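Local coordinates for protein alpha-amylase inhibitor 0.19 (PDB 1HSS) that inhibits alpha-amylases, notably animal enzymes, as a secreted, disulfide-rich homodimeric wheat-kernel protein of the cereal trypsin/alpha-amylase inhibitor family, at residues L24-N29 and A79-C83. Residues are numbered along the deposited sequence.
Sequences LRLQCN and AFPRC
L24-Q27 belongs to helix 20-27 (backbone hydrogen bond C28 N to L24 O, 3.0 Å) and runs on into C28 and N29. Irregular A79-C83 holds a type II turn, F80 to C83 (hydrogen bond C83 N to F80 O, 3.3 Å): the proline ring suits P81 (phi/psi -70/123) to the first corner, and R82 (75/15) takes the positive phi. R25 and F80 lie 6.0 Å apart at CA, N29 and C83 5.4 Å. C28 (chi1 p) and C83 (chi1 m) join SG to SG at 2.0 Å, chi3 84°, one of five disulfides cross-linking this helical prolamin-clan fold, here tying C28 to the loop before helix 85-92. Beside it, F80 (chi1 m) brings CE1 to 3.8 Å from L24 CD2 and its ring obliquely near C28 SG, centroid to sulfur 5.3 Å. R25 reaches across, aliphatic CG 4.0 Å from F80 CD1, charged NH1 donating a hydrogen bond to A79 O (2.9 Å). N29 packs on the turn, CB 3.6 Å from R82 O, N 3.3 Å from C83 SG.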
ATOM      1  N   LEU A  24     -10.217  -1.478  -6.276  1.00 20.16           N
ATOM      2  CA  LEU A  24      -9.369  -2.648  -6.039  1.00 18.99           C
ATOM      3  C   LEU A  24      -9.182  -3.542  -7.284  1.00 21.80           C
ATOM      4  O   LEU A  24      -8.087  -4.027  -7.550  1.00 24.28           O
ATOM      5  CB  LEU A  24      -9.940  -3.463  -4.866  1.00 14.47           C
ATOM      6  CG  LEU A  24      -9.252  -4.796  -4.546  1.00 18.07           C
ATOM      7  CD1 LEU A  24      -7.739  -4.602  -4.331  1.00 15.68           C
ATOM      8  CD2 LEU A  24      -9.893  -5.413  -3.334  1.00 15.18           C
ATOM      9  N   ARG A  25     -10.232  -3.697  -8.083  1.00 24.44           N
ATOM     10  CA  ARG A  25     -10.158  -4.463  -9.328  1.00 23.63           C
ATOM     11  C   ARG A  25      -9.330  -3.828 -10.433  1.00 23.13           C
ATOM     12  O   ARG A  25      -8.711  -4.547 -11.217  1.00 23.27           O
ATOM     13  CB  ARG A  25     -11.556  -4.755  -9.848  1.00 25.70           C
ATOM     14  CG  ARG A  25     -12.220  -5.880  -9.105  1.00 31.11           C
ATOM     15  CD  ARG A  25     -13.233  -6.537  -9.985  1.00 34.90           C
ATOM     16  NE  ARG A  25     -14.563  -6.097  -9.621  1.00 47.07           N
ATOM     17  CZ  ARG A  25     -15.386  -6.805  -8.851  1.00 57.04           C
ATOM     18  NH1 ARG A  25     -15.115  -8.091  -8.576  1.00 57.07           N
ATOM     19  NH2 ARG A  25     -16.512  -6.242  -8.405  1.00 58.56           N
ATOM     20  N   LEU A  26      -9.329  -2.494 -10.502  1.00 23.74           N
ATOM     21  CA  LEU A  26      -8.431  -1.740 -11.386  1.00 22.03           C
ATOM     22  C   LEU A  26      -6.973  -1.748 -10.902  1.00 21.39           C
ATOM     23  O   LEU A  26      -6.037  -2.035 -11.654  1.00 22.03           O
ATOM     24  CB  LEU A  26      -8.901  -0.286 -11.512  1.00 22.16           C
ATOM     25  CG  LEU A  26     -10.202   0.002 -12.266  1.00 22.73           C
ATOM     26  CD1 LEU A  26     -10.696   1.419 -11.949  1.00 25.24           C
ATOM     27  CD2 LEU A  26      -9.963  -0.176 -13.754  1.00 23.63           C
ATOM     28  N   GLN A  27      -6.789  -1.455  -9.629  1.00 19.56           N
ATOM     29  CA  GLN A  27      -5.464  -1.434  -9.080  1.00 19.13           C
ATOM     30  C   GLN A  27      -4.748  -2.764  -9.118  1.00 16.89           C
ATOM     31  O   GLN A  27      -3.541  -2.782  -9.313  1.00 20.69           O
ATOM     32  CB  GLN A  27      -5.497  -0.955  -7.653  1.00 18.93           C
ATOM     33  CG  GLN A  27      -5.764   0.507  -7.505  1.00 21.34           C
ATOM     34  CD  GLN A  27      -5.557   0.942  -6.075  1.00 25.74           C
ATOM     35  OE1 GLN A  27      -4.719   1.796  -5.795  1.00 36.98           O
ATOM     36  NE2 GLN A  27      -6.249   0.291  -5.151  1.00 25.18           N
ATOM     37  N   CYS A  28      -5.444  -3.874  -8.865  1.00 16.62           N
ATOM     38  CA  CYS A  28      -4.732  -5.147  -8.682  1.00 21.01           C
ATOM     39  C   CYS A  28      -4.071  -5.746  -9.939  1.00 22.32           C
ATOM     40  O   CYS A  28      -3.166  -6.577  -9.824  1.00 23.09           O
ATOM     41  CB  CYS A  28      -5.602  -6.203  -7.969  1.00 19.26           C
ATOM     42  SG  CYS A  28      -7.022  -6.842  -8.884  1.00 28.21           S
ATOM     43  N   ASN A  29      -4.386  -5.196 -11.110  1.00 23.30           N
ATOM     44  CA  ASN A  29      -3.587  -5.466 -12.303  1.00 26.58           C
ATOM     45  C   ASN A  29      -2.965  -4.227 -12.961  1.00 25.91           C
ATOM     46  O   ASN A  29      -2.609  -4.258 -14.142  1.00 27.00           O
ATOM     47  CB  ASN A  29      -4.399  -6.245 -13.341  1.00 28.89           C
ATOM     48  CG  ASN A  29      -5.725  -5.593 -13.665  1.00 33.86           C
ATOM     49  OD1 ASN A  29      -6.703  -6.275 -13.970  1.00 41.10           O
ATOM     50  ND2 ASN A  29      -5.767  -4.271 -13.621  1.00 34.49           N
ATOM     51  N   ALA A  79     -12.939 -13.567  -8.344  1.00 60.79           N
ATOM     52  CA  ALA A  79     -13.367 -12.252  -7.873  1.00 57.23           C
ATOM     53  C   ALA A  79     -12.502 -11.128  -8.470  1.00 56.24           C
ATOM     54  O   ALA A  79     -12.977  -9.997  -8.646  1.00 57.26           O
ATOM     55  CB  ALA A  79     -13.336 -12.205  -6.343  1.00 54.61           C
ATOM     56  N   PHE A  80     -11.276 -11.475  -8.876  1.00 51.12           N
ATOM     57  CA  PHE A  80     -10.308 -10.493  -9.372  1.00 46.82           C
ATOM     58  C   PHE A  80      -9.655 -10.867 -10.695  1.00 47.81           C
ATOM     59  O   PHE A  80      -8.672 -11.615 -10.727  1.00 47.64           O
ATOM     60  CB  PHE A  80      -9.241 -10.265  -8.322  1.00 39.79           C
ATOM     61  CG  PHE A  80      -9.798  -9.859  -7.017  1.00 36.92           C
ATOM     62  CD1 PHE A  80     -10.220  -8.554  -6.824  1.00 29.74           C
ATOM     63  CD2 PHE A  80     -10.085 -10.810  -6.052  1.00 31.42           C
ATOM     64  CE1 PHE A  80     -10.920  -8.209  -5.712  1.00 27.09           C
ATOM     65  CE2 PHE A  80     -10.791 -10.470  -4.929  1.00 28.81           C
ATOM     66  CZ  PHE A  80     -11.211  -9.175  -4.753  1.00 29.57           C
ATOM     67  N   PRO A  81     -10.240 -10.402 -11.815  1.00 50.40           N
ATOM     68  CA  PRO A  81      -9.824 -10.812 -13.163  1.00 52.47           C
ATOM     69  C   PRO A  81      -8.453 -10.255 -13.524  1.00 52.50           C
ATOM     70  O   PRO A  81      -8.216  -9.056 -13.416  1.00 53.01           O
ATOM     71  CB  PRO A  81     -10.923 -10.243 -14.074  1.00 52.67           C
ATOM     72  CG  PRO A  81     -12.082  -9.918 -13.144  1.00 53.28           C
ATOM     73  CD  PRO A  81     -11.412  -9.507 -11.869  1.00 52.53           C
ATOM     74  N   ARG A  82      -7.532 -11.153 -13.850  1.00 51.60           N
ATOM     75  CA  ARG A  82      -6.167 -10.780 -14.229  1.00 51.36           C
ATOM     76  C   ARG A  82      -5.299 -10.341 -13.045  1.00 48.62           C
ATOM     77  O   ARG A  82      -4.166  -9.875 -13.237  1.00 48.10           O
ATOM     78  CB  ARG A  82      -6.182  -9.690 -15.310  1.00 57.88           C
ATOM     79  CG  ARG A  82      -6.555 -10.191 -16.703  1.00 68.95           C
ATOM     80  CD  ARG A  82      -7.298  -9.122 -17.512  1.00 77.70           C
ATOM     81  NE  ARG A  82      -8.687  -9.500 -17.784  1.00 86.67           N
ATOM     82  CZ  ARG A  82      -9.753  -8.815 -17.373  1.00 91.38           C
ATOM     83  NH1 ARG A  82      -9.612  -7.680 -16.689  1.00 93.97           N
ATOM     84  NH2 ARG A  82     -10.970  -9.262 -17.657  1.00 92.38           N
ATOM     85  N   CYS A  83      -5.762 -10.651 -11.834  1.00 44.02           N
ATOM     86  CA  CYS A  83      -5.014 -10.356 -10.614  1.00 38.60           C
ATOM     87  C   CYS A  83      -4.517 -11.564  -9.836  1.00 37.79           C
ATOM     88  O   CYS A  83      -5.253 -12.523  -9.599  1.00 35.16           O
ATOM     89  CB  CYS A  83      -5.836  -9.498  -9.672  1.00 30.94           C
ATOM     90  SG  CYS A  83      -6.178  -7.899 -10.389  1.00 25.12           S
TER